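Local coordinates for uncharacterized protein (Legionella longbeachae NSW150, PDB 4JZA) that probably hydrolyses the 3-phosphate of phosphatidylinositol 3-phosphate, as a Legionella phosphoinositide phosphatase linked to lipid metabolism in pathogen-host interaction, at residues I5-H11 and Y30-Y36; A353-L357 and D565-L569; A597-M601 and E633-L638; G141-L145 and E607-N612. One frame throughout, in Å; residues are numbered along the deposited sequence.

Contact 1. Residues I5-H11 and Y30-Y36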
loop_
_atom_site.group_PDB
_atom_site.type_symbol
_atom_site.label_atom_id
_atom_site.label_comp_id
_atom_site.label_asym_id
_atom_site.label_seq_id
_atom_site.Cartn_x
_atom_site.Cartn_y
_atom_site.Cartn_z
ATOM N N ILE A 5 -22.995 7.659 0.702
ATOM C CA ILE A 5 -22.815 8.363 -0.535
ATOM C C ILE A 5 -22.503 9.837 -0.295
ATOM O O ILE A 5 -23.157 10.513 0.498
ATOM C CB ILE A 5 -24.075 8.289 -1.413
ATOM C CG1 ILE A 5 -24.601 6.856 -1.502
ATOM C CG2 ILE A 5 -23.772 8.810 -2.827
ATOM C CD1 ILE A 5 -26.061 6.741 -1.878
ATOM N N ILE A 6 -21.494 10.322 -0.999
ATOM C CA ILE A 6 -21.155 11.713 -0.963
ATOM C C ILE A 6 -21.416 12.328 -2.322
ATOM O O ILE A 6 -20.987 11.808 -3.369
ATOM C CB ILE A 6 -19.687 11.869 -0.625
ATOM C CG1 ILE A 6 -19.437 11.301 0.791
ATOM C CG2 ILE A 6 -19.276 13.309 -0.753
ATOM C CD1 ILE A 6 -18.071 11.602 1.394
ATOM N N VAL A 7 -22.138 13.430 -2.307
ATOM C CA VAL A 7 -22.401 14.178 -3.508
ATOM C C VAL A 7 -21.674 15.491 -3.343
ATOM O O VAL A 7 -21.887 16.206 -2.371
ATOM C CB VAL A 7 -23.889 14.436 -3.679
ATOM C CG1 VAL A 7 -24.131 15.346 -4.866
ATOM C CG2 VAL A 7 -24.640 13.108 -3.835
ATOM N N ARG A 8 -20.766 15.755 -4.276
ATOM C CA ARG A 8 -19.942 16.924 -4.261
ATOM C C ARG A 8 -20.616 17.881 -5.172
ATOM O O ARG A 8 -20.958 17.551 -6.315
ATOM C CB ARG A 8 -18.547 16.612 -4.777
ATOM C CG ARG A 8 -17.816 15.616 -3.883
ATOM C CD ARG A 8 -16.488 15.221 -4.450
ATOM N NE ARG A 8 -15.640 16.381 -4.579
ATOM C CZ ARG A 8 -15.229 16.883 -5.745
ATOM N NH1 ARG A 8 -15.567 16.353 -6.932
ATOM N NH2 ARG A 8 -14.457 17.941 -5.751
ATOM N N VAL A 9 -20.694 19.103 -4.680
ATOM C CA VAL A 9 -21.552 20.114 -5.212
ATOM C C VAL A 9 -20.775 21.427 -5.240
ATOM O O VAL A 9 -20.177 21.774 -4.278
ATOM C CB VAL A 9 -22.750 20.122 -4.278
ATOM C CG1 VAL A 9 -23.183 21.512 -3.903
ATOM C CG2 VAL A 9 -23.878 19.310 -4.885
ATOM N N PRO A 10 -20.733 22.137 -6.361
ATOM C CA PRO A 10 -19.939 23.337 -6.359
ATOM C C PRO A 10 -20.351 24.309 -5.303
ATOM O O PRO A 10 -21.537 24.464 -5.024
ATOM C CB PRO A 10 -20.192 23.964 -7.736
ATOM C CG PRO A 10 -21.294 23.210 -8.326
ATOM C CD PRO A 10 -21.258 21.857 -7.696
ATOM N N HIS A 11 -19.350 24.992 -4.757
ATOM C CA HIS A 11 -19.558 25.947 -3.714
ATOM C C HIS A 11 -20.468 27.052 -4.189
ATOM O O HIS A 11 -20.278 27.593 -5.278
ATOM C CB HIS A 11 -18.244 26.542 -3.262
ATOM C CG HIS A 11 -18.412 27.733 -2.379
ATOM N ND1 HIS A 11 -18.702 27.623 -1.030
ATOM C CD2 HIS A 11 -18.351 29.059 -2.654
ATOM C CE1 HIS A 11 -18.798 28.836 -0.513
ATOM N NE2 HIS A 11 -18.586 29.722 -1.475
ATOM N N TYR A 30 -27.689 10.216 1.047
ATOM C CA TYR A 30 -26.469 10.922 0.626
ATOM C C TYR A 30 -26.097 12.089 1.517
ATOM O O TYR A 30 -26.940 12.684 2.122
ATOM C CB TYR A 30 -26.595 11.421 -0.819
ATOM C CG TYR A 30 -27.461 12.640 -0.991
ATOM C CD1 TYR A 30 -26.952 13.920 -0.779
ATOM C CD2 TYR A 30 -28.764 12.526 -1.377
ATOM C CE1 TYR A 30 -27.730 15.061 -0.935
ATOM C CE2 TYR A 30 -29.558 13.667 -1.546
ATOM C CZ TYR A 30 -29.038 14.932 -1.315
ATOM O OH TYR A 30 -29.831 16.048 -1.479
ATOM N N ILE A 31 -24.809 12.409 1.566
ATOM C CA ILE A 31 -24.288 13.565 2.275
ATOM C C ILE A 31 -23.791 14.543 1.221
ATOM O O ILE A 31 -23.207 14.145 0.227
ATOM C CB ILE A 31 -23.074 13.195 3.107
ATOM C CG1 ILE A 31 -23.341 11.946 3.922
ATOM C CG2 ILE A 31 -22.683 14.338 4.016
ATOM C CD1 ILE A 31 -24.433 12.113 4.957
ATOM N N LEU A 32 -24.011 15.827 1.455
ATOM C CA LEU A 32 -23.510 16.864 0.583
ATOM C C LEU A 32 -22.160 17.294 1.040
ATOM O O LEU A 32 -21.896 17.364 2.231
ATOM C CB LEU A 32 -24.383 18.105 0.609
ATOM C CG LEU A 32 -25.612 17.999 -0.267
ATOM C CD1 LEU A 32 -26.575 19.136 0.039
ATOM C CD2 LEU A 32 -25.183 18.001 -1.730
ATOM N N GLU A 33 -21.322 17.601 0.060
ATOM C CA GLU A 33 -19.972 18.102 0.270
ATOM C C GLU A 33 -19.682 19.161 -0.751
ATOM O O GLU A 33 -19.974 18.998 -1.919
ATOM C CB GLU A 33 -18.994 16.971 0.094
ATOM C CG GLU A 33 -17.576 17.314 0.425
ATOM C CD GLU A 33 -16.776 16.064 0.607
ATOM O OE1 GLU A 33 -15.835 15.854 -0.174
ATOM O OE2 GLU A 33 -17.148 15.285 1.501
ATOM N N THR A 34 -19.094 20.247 -0.307
ATOM C CA THR A 34 -18.834 21.369 -1.178
ATOM C C THR A 34 -17.437 21.328 -1.773
ATOM O O THR A 34 -16.458 20.977 -1.060
ATOM C CB THR A 34 -18.967 22.632 -0.371
ATOM O OG1 THR A 34 -20.352 22.885 -0.235
ATOM C CG2 THR A 34 -18.418 23.773 -1.096
ATOM N N TYR A 35 -17.316 21.679 -3.059
ATOM C CA TYR A 35 -15.981 21.899 -3.664
ATOM C C TYR A 35 -15.876 23.260 -4.335
ATOM O O TYR A 35 -16.878 23.888 -4.617
ATOM C CB TYR A 35 -15.616 20.784 -4.653
ATOM C CG TYR A 35 -16.433 20.721 -5.942
ATOM C CD1 TYR A 35 -17.696 20.139 -5.979
ATOM C CD2 TYR A 35 -15.915 21.184 -7.135
ATOM C CE1 TYR A 35 -18.410 20.051 -7.166
ATOM C CE2 TYR A 35 -16.615 21.080 -8.329
ATOM C CZ TYR A 35 -17.853 20.514 -8.340
ATOM O OH TYR A 35 -18.534 20.446 -9.541
ATOM N N TYR A 36 -14.643 23.698 -4.578
ATOM C CA TYR A 36 -14.339 24.993 -5.196
ATOM C C TYR A 36 -13.644 24.815 -6.547
ATOM O O TYR A 36 -13.375 23.701 -6.970
ATOM C CB TYR A 36 -13.445 25.785 -4.251
ATOM C CG TYR A 36 -14.073 25.957 -2.889
ATOM C CD1 TYR A 36 -14.040 24.925 -1.936
ATOM C CD2 TYR A 36 -14.700 27.148 -2.552
ATOM C CE1 TYR A 36 -14.625 25.088 -0.686
ATOM C CE2 TYR A 36 -15.276 27.327 -1.315
ATOM C CZ TYR A 36 -15.244 26.299 -0.385
ATOM O OH TYR A 36 -15.832 26.511 0.839
HETATM O O HOH W 1 -14.694 17.719 -1.968
#
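The first beta-alpha-beta crossover of the chain brings strand 5-10 alongside strand 31-35 through helix 17-26; strand 31-35 is an outermost strand of the nine-stranded mixed sheet. The parallel ladder begins where I31 N binds I5 O, and V7 N reaches back to I31 O at 2.8 Å. It continues through E33 N to V7 O, V9 N to E33 O and Y35 N to V9 O, and H11 N closes it on Y35 O beyond the last bridge.

On the face carrying V7 and V9, L32 leans over, its CD2 3.7 Å from V9 CG2, while V7 CG2 rests obliquely against the ring of Y30. The other face, with I6 and P10, also carries R8, E33 and Y35. A chi1 of 68° puts Y35 CG between its backbone N and carbonyl carbon and turns the ring back over strand 5-10. There P10 CA sits 4.0 Å from the ring centroid over one face, and the R8 guanidinium covers the opposite face off-centre, CZ 4.4 Å from that centroid and the planes 31° apart. R8 NH1 also binds T147 OG1, R8 NH2 binds S602 O, and Y35 OH binds L148 O, tying both side chains to the next strand and beyond. Water 1 joins R8 NE to E33 OE1, which are 4.4 Å apart. At the far end the H11 and Y36 rings form an offset stack, centroids 4.6 Å apart, with H11 CB over the Y36 face and H11 CG 3.3 Å from Y36 CE2.

Contact 2. Residues A353-L357 and D565-L569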
loop_
_atom_site.group_PDB
_atom_site.type_symbol
_atom_site.label_atom_id
_atom_site.label_comp_id
_atom_site.label_asym_id
_atom_site.label_seq_id
_atom_site.Cartn_x
_atom_site.Cartn_y
_atom_site.Cartn_z
ATOM N N ALA A 353 -18.113 1.038 -10.253
ATOM C CA ALA A 353 -18.776 1.262 -11.514
ATOM C C ALA A 353 -18.977 2.738 -11.737
ATOM O O ALA A 353 -19.580 3.407 -10.904
ATOM C CB ALA A 353 -20.111 0.558 -11.532
ATOM N N HIS A 354 -18.508 3.215 -12.893
ATOM C CA HIS A 354 -18.532 4.626 -13.260
ATOM C C HIS A 354 -19.643 4.824 -14.237
ATOM O O HIS A 354 -19.745 4.071 -15.209
ATOM C CB HIS A 354 -17.196 5.107 -13.919
ATOM C CG HIS A 354 -17.199 6.567 -14.236
ATOM N ND1 HIS A 354 -17.432 7.045 -15.505
ATOM C CD2 HIS A 354 -17.096 7.655 -13.436
ATOM C CE1 HIS A 354 -17.466 8.364 -15.476
ATOM N NE2 HIS A 354 -17.252 8.764 -14.233
ATOM N N SER A 355 -20.453 5.847 -13.999
ATOM C CA SER A 355 -21.519 6.197 -14.926
ATOM C C SER A 355 -21.638 7.712 -14.982
ATOM O O SER A 355 -21.064 8.424 -14.170
ATOM C CB SER A 355 -22.862 5.508 -14.544
ATOM O OG SER A 355 -23.308 5.949 -13.292
ATOM N N LEU A 356 -22.403 8.172 -15.956
ATOM C CA LEU A 356 -22.603 9.579 -16.253
ATOM C C LEU A 356 -24.113 9.896 -16.321
ATOM O O LEU A 356 -24.857 9.260 -17.086
ATOM C CB LEU A 356 -21.926 9.862 -17.593
ATOM C CG LEU A 356 -21.702 11.329 -17.957
ATOM C CD1 LEU A 356 -20.830 12.126 -16.966
ATOM C CD2 LEU A 356 -21.082 11.313 -19.330
ATOM N N LEU A 357 -24.573 10.822 -15.490
ATOM C CA LEU A 357 -25.992 11.171 -15.462
ATOM C C LEU A 357 -26.273 12.654 -15.762
ATOM O O LEU A 357 -25.598 13.552 -15.266
ATOM C CB LEU A 357 -26.600 10.881 -14.110
ATOM C CG LEU A 357 -26.395 9.497 -13.534
ATOM C CD1 LEU A 357 -27.164 9.430 -12.229
ATOM C CD2 LEU A 357 -26.813 8.358 -14.456
ATOM N N ASP A 565 -16.270 10.358 -20.826
ATOM C CA ASP A 565 -17.367 11.247 -20.402
ATOM C C ASP A 565 -17.458 12.509 -21.310
ATOM O O ASP A 565 -18.530 12.902 -21.749
ATOM C CB ASP A 565 -17.229 11.671 -18.932
ATOM C CG ASP A 565 -17.646 10.572 -17.941
ATOM O OD1 ASP A 565 -18.409 9.649 -18.362
ATOM O OD2 ASP A 565 -17.230 10.646 -16.732
ATOM N N ALA A 566 -16.335 13.138 -21.593
ATOM C CA ALA A 566 -16.365 14.356 -22.369
ATOM C C ALA A 566 -16.913 14.132 -23.779
ATOM O O ALA A 566 -17.564 15.010 -24.326
ATOM C CB ALA A 566 -14.976 14.958 -22.457
HETATM N N MSE A 567 -16.623 12.990 -24.395
HETATM C CA MSE A 567 -17.137 12.704 -25.736
HETATM C C MSE A 567 -18.647 12.559 -25.674
HETATM O O MSE A 567 -19.376 13.075 -26.528
HETATM C CB MSE A 567 -16.480 11.458 -26.289
HETATM C CG MSE A 567 -15.039 11.785 -26.659
HETATM SE SE MSE A 567 -14.197 10.223 -27.504
HETATM C CE MSE A 567 -15.219 10.292 -29.191
ATOM N N ILE A 568 -19.132 11.860 -24.656
ATOM C CA ILE A 568 -20.566 11.682 -24.452
ATOM C C ILE A 568 -21.212 13.062 -24.218
ATOM O O ILE A 568 -22.214 13.358 -24.825
ATOM C CB ILE A 568 -20.840 10.660 -23.312
ATOM C CG1 ILE A 568 -20.403 9.268 -23.767
ATOM C CG2 ILE A 568 -22.306 10.609 -22.887
ATOM C CD1 ILE A 568 -20.270 8.300 -22.619
ATOM N N LEU A 569 -20.632 13.919 -23.385
ATOM C CA LEU A 569 -21.206 15.239 -23.186
ATOM C C LEU A 569 -21.189 16.090 -24.453
ATOM O O LEU A 569 -22.117 16.873 -24.702
ATOM C CB LEU A 569 -20.485 15.992 -22.068
ATOM C CG LEU A 569 -20.706 15.309 -20.722
ATOM C CD1 LEU A 569 -19.890 15.993 -19.657
ATOM C CD2 LEU A 569 -22.181 15.269 -20.319
#
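L356 and I568 meet by apolar packing, L356 CD2 lying 3.8 Å from I568 CG2. The same methyl approaches L569 CD2 at 4.2 Å, one helical step along. With CG anti to its backbone N (chi1 -165°), L356 projects both methyls from strand 353-357 at the helix. It also slides past D565 in the opposite direction, its CD1 3.7 Å from D565 CG, so one leucine fills the angle between the acid and the aliphatic residues of the next turn.

The polar part belongs to D565. Its carboxylate lies near the edge of the H354 ring, but the fit of the two is doubtful and the imidazole atoms decide nothing. D565 OD1 is held in a salt bridge by R372 of strand 365-374, the neighbour of strand 352-359 in the sheet. The buried acid is paired with this arginine beside H354, and the nearby guanidinium would probably favour its charged form.

The axes lie 10.0 Å apart and only 22° from parallel, a helix laid along a sheet strand. After strand 545-549 a CX5R motif runs into the start of helix 556-574, which is consistent with the P-loop of cysteine-dependent phosphatases.

Contact 3. Residues A597-M601 and E633-L638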
loop_
_atom_site.group_PDB
_atom_site.type_symbol
_atom_site.label_atom_id
_atom_site.label_comp_id
_atom_site.label_asym_id
_atom_site.label_seq_id
_atom_site.Cartn_x
_atom_site.Cartn_y
_atom_site.Cartn_z
ATOM N N ALA A 597 -11.474 19.815 -19.739
ATOM C CA ALA A 597 -10.914 20.627 -18.678
ATOM C C ALA A 597 -11.934 20.742 -17.541
ATOM O O ALA A 597 -11.592 20.596 -16.370
ATOM C CB ALA A 597 -10.496 22.006 -19.206
ATOM N N ASP A 598 -13.200 20.942 -17.870
ATOM C CA ASP A 598 -14.244 21.033 -16.819
ATOM C C ASP A 598 -14.336 19.794 -15.964
ATOM O O ASP A 598 -14.490 19.895 -14.734
ATOM C CB ASP A 598 -15.635 21.268 -17.422
ATOM C CG ASP A 598 -15.870 22.706 -17.786
ATOM O OD1 ASP A 598 -15.072 23.564 -17.379
ATOM O OD2 ASP A 598 -16.864 22.968 -18.491
ATOM N N LEU A 599 -14.289 18.637 -16.631
ATOM C CA LEU A 599 -14.421 17.370 -15.941
ATOM C C LEU A 599 -13.202 17.132 -15.069
ATOM O O LEU A 599 -13.341 16.819 -13.903
ATOM C CB LEU A 599 -14.648 16.229 -16.923
ATOM C CG LEU A 599 -16.054 16.215 -17.582
ATOM C CD1 LEU A 599 -16.150 15.047 -18.523
ATOM C CD2 LEU A 599 -17.201 16.092 -16.611
ATOM N N TYR A 600 -12.018 17.345 -15.638
ATOM C CA TYR A 600 -10.776 17.171 -14.928
ATOM C C TYR A 600 -10.790 18.071 -13.719
ATOM O O TYR A 600 -10.526 17.627 -12.624
ATOM C CB TYR A 600 -9.577 17.437 -15.850
ATOM C CG TYR A 600 -8.244 17.176 -15.182
ATOM C CD1 TYR A 600 -7.696 18.103 -14.310
ATOM C CD2 TYR A 600 -7.547 15.994 -15.420
ATOM C CE1 TYR A 600 -6.504 17.875 -13.689
ATOM C CE2 TYR A 600 -6.363 15.730 -14.786
ATOM C CZ TYR A 600 -5.845 16.681 -13.921
ATOM O OH TYR A 600 -4.658 16.431 -13.274
HETATM N N MSE A 601 -11.154 19.332 -13.895
HETATM C CA MSE A 601 -11.148 20.264 -12.749
HETATM C C MSE A 601 -12.266 20.083 -11.745
HETATM O O MSE A 601 -12.213 20.640 -10.700
HETATM C CB MSE A 601 -11.182 21.681 -13.251
HETATM C CG MSE A 601 -9.863 21.983 -13.983
HETATM SE SE MSE A 601 -9.805 23.753 -14.848
HETATM C CE MSE A 601 -10.148 24.811 -13.228
ATOM N N GLU A 633 -4.912 24.485 -21.235
ATOM C CA GLU A 633 -6.134 25.118 -20.799
ATOM C C GLU A 633 -6.337 24.983 -19.289
ATOM O O GLU A 633 -6.727 25.945 -18.624
ATOM C CB GLU A 633 -7.322 24.501 -21.558
ATOM C CG GLU A 633 -8.701 25.044 -21.165
ATOM C CD GLU A 633 -8.889 26.515 -21.500
ATOM O OE1 GLU A 633 -7.994 27.111 -22.131
ATOM O OE2 GLU A 633 -9.948 27.071 -21.141
ATOM N N ILE A 634 -6.071 23.789 -18.737
ATOM C CA ILE A 634 -6.210 23.586 -17.291
ATOM C C ILE A 634 -5.234 24.487 -16.543
ATOM O O ILE A 634 -5.616 25.169 -15.561
ATOM C CB ILE A 634 -5.938 22.154 -16.885
ATOM C CG1 ILE A 634 -7.030 21.250 -17.456
ATOM C CG2 ILE A 634 -5.921 22.039 -15.359
ATOM C CD1 ILE A 634 -6.635 19.789 -17.592
ATOM N N ARG A 635 -3.975 24.474 -17.006
ATOM C CA ARG A 635 -2.927 25.285 -16.423
ATOM C C ARG A 635 -3.300 26.743 -16.373
ATOM O O ARG A 635 -3.042 27.417 -15.386
ATOM C CB ARG A 635 -1.601 25.114 -17.169
ATOM C CG ARG A 635 -0.697 23.927 -16.770
ATOM C CD ARG A 635 0.550 23.967 -17.639
ATOM N NE ARG A 635 0.854 22.705 -18.294
ATOM C CZ ARG A 635 0.971 22.537 -19.611
ATOM N NH1 ARG A 635 0.775 23.536 -20.436
ATOM N NH2 ARG A 635 1.264 21.337 -20.120
ATOM N N LYS A 636 -3.900 27.236 -17.441
ATOM C CA LYS A 636 -4.178 28.649 -17.543
ATOM C C LYS A 636 -5.440 28.964 -16.763
ATOM O O LYS A 636 -5.502 29.942 -16.041
ATOM C CB LYS A 636 -4.213 29.093 -19.020
ATOM C CG LYS A 636 -2.802 29.013 -19.660
ATOM C CD LYS A 636 -2.696 29.498 -21.107
ATOM C CE LYS A 636 -3.533 28.669 -22.084
ATOM N NZ LYS A 636 -3.350 29.130 -23.488
ATOM N N ARG A 637 -6.433 28.108 -16.811
ATOM C CA ARG A 637 -7.593 28.339 -15.958
ATOM C C ARG A 637 -7.249 28.473 -14.450
ATOM O O ARG A 637 -7.908 29.241 -13.708
ATOM C CB ARG A 637 -8.593 27.206 -16.154
ATOM C CG ARG A 637 -9.438 27.320 -17.408
ATOM C CD ARG A 637 -10.350 26.121 -17.438
ATOM N NE ARG A 637 -11.128 25.918 -18.647
ATOM C CZ ARG A 637 -12.172 25.109 -18.698
ATOM N NH1 ARG A 637 -12.568 24.484 -17.607
ATOM N NH2 ARG A 637 -12.843 24.943 -19.832
ATOM N N LEU A 638 -6.248 27.711 -14.002
ATOM C CA LEU A 638 -5.786 27.759 -12.619
ATOM C C LEU A 638 -4.659 28.758 -12.387
ATOM O O LEU A 638 -4.231 28.929 -11.261
ATOM C CB LEU A 638 -5.312 26.367 -12.199
ATOM C CG LEU A 638 -6.402 25.297 -12.099
ATOM C CD1 LEU A 638 -5.783 23.926 -11.975
ATOM C CD2 LEU A 638 -7.270 25.561 -10.902
#
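R637 is stretched from CG to NE (chi3 -172°), which carries its guanidinium from helix 628-637 across to A597 and D598. E633 bends at chi2 (65°), bringing its carboxylate back to the same arginine one turn later. Between two acids the guanidinium is fixed at its rim: NH1 gives a 2.7 Å salt-bridged hydrogen bond to D598 OD1, and NE binds E633 OE2 at 3.0 Å close to the guanidinium plane. Both oxygens are met on the anti side, by donors tilted out of their carboxylate planes. A597 CB sits over the centre of one guanidinium face, 3.6 Å from R637 CZ, and NH2 binds S594 O farther back along helix 587-602.

Beside this charged network runs an apolar seam. I634 CD1 lies over the face of the Y600 ring, 4.2 Å from its centroid, and I634 CG1 meets A597 CB. Selenomethionine M601, bent at its last torsion, puts SE 3.6 Å from R637 CD and CE 3.8 Å from L638 CD2.

The helix segments cross at -63°, with axes 10.4 Å apart. Helix 643-652 backs the seam, L644 touching both Y600 and I634 while D647 binds Y600 OH; L599 of helix 587-602 packs instead on helix 556-574.

Contact 4. Residues G141-L145 and E607-N612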
loop_
_atom_site.group_PDB
_atom_site.type_symbol
_atom_site.label_atom_id
_atom_site.label_comp_id
_atom_site.label_asym_id
_atom_site.label_seq_id
_atom_site.Cartn_x
_atom_site.Cartn_y
_atom_site.Cartn_z
ATOM N N GLY A 141 -14.473 0.523 5.003
ATOM C CA GLY A 141 -15.365 0.608 3.846
ATOM C C GLY A 141 -15.177 1.868 3.006
ATOM O O GLY A 141 -14.399 2.729 3.353
ATOM N N ARG A 142 -15.931 2.001 1.916
ATOM C CA ARG A 142 -15.807 3.150 1.012
ATOM C C ARG A 142 -17.155 3.785 0.707
ATOM O O ARG A 142 -18.121 3.068 0.411
ATOM C CB ARG A 142 -15.185 2.698 -0.323
ATOM C CG ARG A 142 -14.732 3.822 -1.258
ATOM C CD ARG A 142 -14.340 3.265 -2.623
ATOM N NE ARG A 142 -13.483 4.158 -3.423
ATOM C CZ ARG A 142 -12.713 3.758 -4.450
ATOM N NH1 ARG A 142 -12.680 2.493 -4.846
ATOM N NH2 ARG A 142 -11.931 4.621 -5.079
ATOM N N TYR A 143 -17.194 5.119 0.757
ATOM C CA TYR A 143 -18.325 5.923 0.307
ATOM C C TYR A 143 -18.368 5.972 -1.201
ATOM O O TYR A 143 -17.348 6.195 -1.808
ATOM C CB TYR A 143 -18.162 7.373 0.742
ATOM C CG TYR A 143 -18.537 7.664 2.155
ATOM C CD1 TYR A 143 -19.845 8.028 2.476
ATOM C CD2 TYR A 143 -17.583 7.633 3.168
ATOM C CE1 TYR A 143 -20.205 8.310 3.768
ATOM C CE2 TYR A 143 -17.931 7.922 4.468
ATOM C CZ TYR A 143 -19.243 8.246 4.751
ATOM O OH TYR A 143 -19.596 8.518 6.025
ATOM N N ASP A 144 -19.561 5.818 -1.796
ATOM C CA ASP A 144 -19.760 6.151 -3.213
ATOM C C ASP A 144 -19.679 7.655 -3.377
ATOM O O ASP A 144 -19.976 8.465 -2.477
ATOM C CB ASP A 144 -21.134 5.742 -3.769
ATOM C CG ASP A 144 -21.457 4.263 -3.603
ATOM O OD1 ASP A 144 -20.570 3.431 -3.398
ATOM O OD2 ASP A 144 -22.651 3.931 -3.702
ATOM N N LEU A 145 -19.325 8.014 -4.595
ATOM C CA LEU A 145 -18.952 9.373 -4.916
ATOM C C LEU A 145 -19.697 9.842 -6.110
ATOM O O LEU A 145 -19.684 9.166 -7.139
ATOM C CB LEU A 145 -17.480 9.390 -5.243
ATOM C CG LEU A 145 -16.834 10.733 -5.008
ATOM C CD1 LEU A 145 -16.752 11.034 -3.524
ATOM C CD2 LEU A 145 -15.437 10.618 -5.571
ATOM N N GLU A 607 -10.640 12.701 -6.403
ATOM C CA GLU A 607 -11.222 12.298 -5.138
ATOM C C GLU A 607 -11.377 10.802 -5.030
ATOM O O GLU A 607 -11.119 10.187 -3.966
ATOM C CB GLU A 607 -12.571 12.971 -4.942
ATOM C CG GLU A 607 -12.403 14.463 -4.798
ATOM C CD GLU A 607 -11.826 14.843 -3.442
ATOM O OE1 GLU A 607 -11.112 15.914 -3.351
ATOM O OE2 GLU A 607 -12.097 14.069 -2.464
ATOM N N HIS A 608 -11.780 10.206 -6.127
ATOM C CA HIS A 608 -11.921 8.752 -6.182
ATOM C C HIS A 608 -10.579 8.102 -5.903
ATOM O O HIS A 608 -10.485 7.283 -5.014
ATOM C CB HIS A 608 -12.484 8.314 -7.527
ATOM C CG HIS A 608 -12.965 6.912 -7.543
ATOM N ND1 HIS A 608 -12.308 5.909 -8.217
ATOM C CD2 HIS A 608 -14.040 6.337 -6.961
ATOM C CE1 HIS A 608 -12.969 4.776 -8.066
ATOM N NE2 HIS A 608 -14.023 5.009 -7.303
ATOM N N ALA A 609 -9.526 8.508 -6.594
ATOM C CA ALA A 609 -8.157 8.112 -6.175
ATOM C C ALA A 609 -7.831 8.355 -4.690
ATOM O O ALA A 609 -7.176 7.534 -4.030
ATOM C CB ALA A 609 -7.125 8.812 -7.027
ATOM N N GLY A 610 -8.238 9.502 -4.162
ATOM C CA GLY A 610 -7.956 9.828 -2.742
ATOM C C GLY A 610 -8.503 8.826 -1.760
ATOM O O GLY A 610 -7.914 8.557 -0.714
ATOM N N GLN A 611 -9.639 8.253 -2.085
ATOM C CA GLN A 611 -10.223 7.303 -1.189
ATOM C C GLN A 611 -9.350 6.061 -0.980
ATOM O O GLN A 611 -9.497 5.373 0.017
ATOM C CB GLN A 611 -11.572 6.884 -1.706
ATOM C CG GLN A 611 -12.624 7.986 -1.671
ATOM C CD GLN A 611 -13.920 7.542 -2.337
ATOM O OE1 GLN A 611 -13.930 6.876 -3.383
ATOM N NE2 GLN A 611 -15.001 7.882 -1.737
ATOM N N ASN A 612 -8.486 5.771 -1.941
ATOM C CA ASN A 612 -7.468 4.738 -1.799
ATOM C C ASN A 612 -6.402 5.039 -0.752
ATOM O O ASN A 612 -5.962 4.151 -0.044
ATOM C CB ASN A 612 -6.832 4.419 -3.144
ATOM C CG ASN A 612 -7.766 3.674 -4.064
ATOM O OD1 ASN A 612 -7.858 2.460 -4.016
ATOM N ND2 ASN A 612 -8.458 4.401 -4.907
HETATM O O HOH W 2 -16.234 5.870 -4.585
#
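R142 and H608 stack where the chain enters strand 144-150 of the mixed sheet, against helix 604-612. The guanidinium lies flat on the imidazole, centres 3.8 Å apart and planes at 15°, with R142 NH2 above the middle of the ring. From that position NH2 also reaches the backbone of the same residue, giving a 3.0 Å hydrogen bond to H608 O that descends from above the carbonyl plane. R142 NE binds Q611 OE1 at 2.8 Å, likewise from above the amide plane. The arginine is extended from CG to NE, and its chi1 of -168° swings CG to the side away from its own backbone N, carrying the guanidinium across to the helix.

Q611 turns NE2 to the segment leading into strand 144-150, donating to Y143 O at 2.9 Å. Its side chain therefore accepts from R142 and gives to the very next residue, which fixes which way round the amide sits. Beside these polar groups L145 CD2 packs 3.8 Å from E607 CB, and L145 CD1 lies beside Q611 NE2.

Farther out, N350 OD1 takes a hydrogen bond from R142 NH1. E607 is paired with R43, while N612 binds S340 N through OD1 and both S339 OG and R341 NH2 through O. Water 2 completes the link, donating to Y143 O at 3.0 Å and to Q611 OE1 at 2.8 Å.

In the fold
Contacts 1, 2 and 4 all reach the nine-stranded sheet. Contacts 1 and 4 adjoin, centres 13 Å apart: strands 5-10 and 144-150 are neighbours, with I6 N 2.8 Å from D144 O, a probable hydrogen bond. Contact 2 lies on strand 352-359, two strands from 144-150, its centre 18 Å from those of contacts 1 and 4. L599 joins contact 3 to contact 2, its CD1 3.6 Å from D565 CB. Successive helices 587-602 and 604-612 connect contacts 3 and 4, whose centres are 22 Å apart. The probable catalytic CX5R motif runs into the start of helix 556-574 of contact 2; its K554 touches A609 on the helix of contact 4.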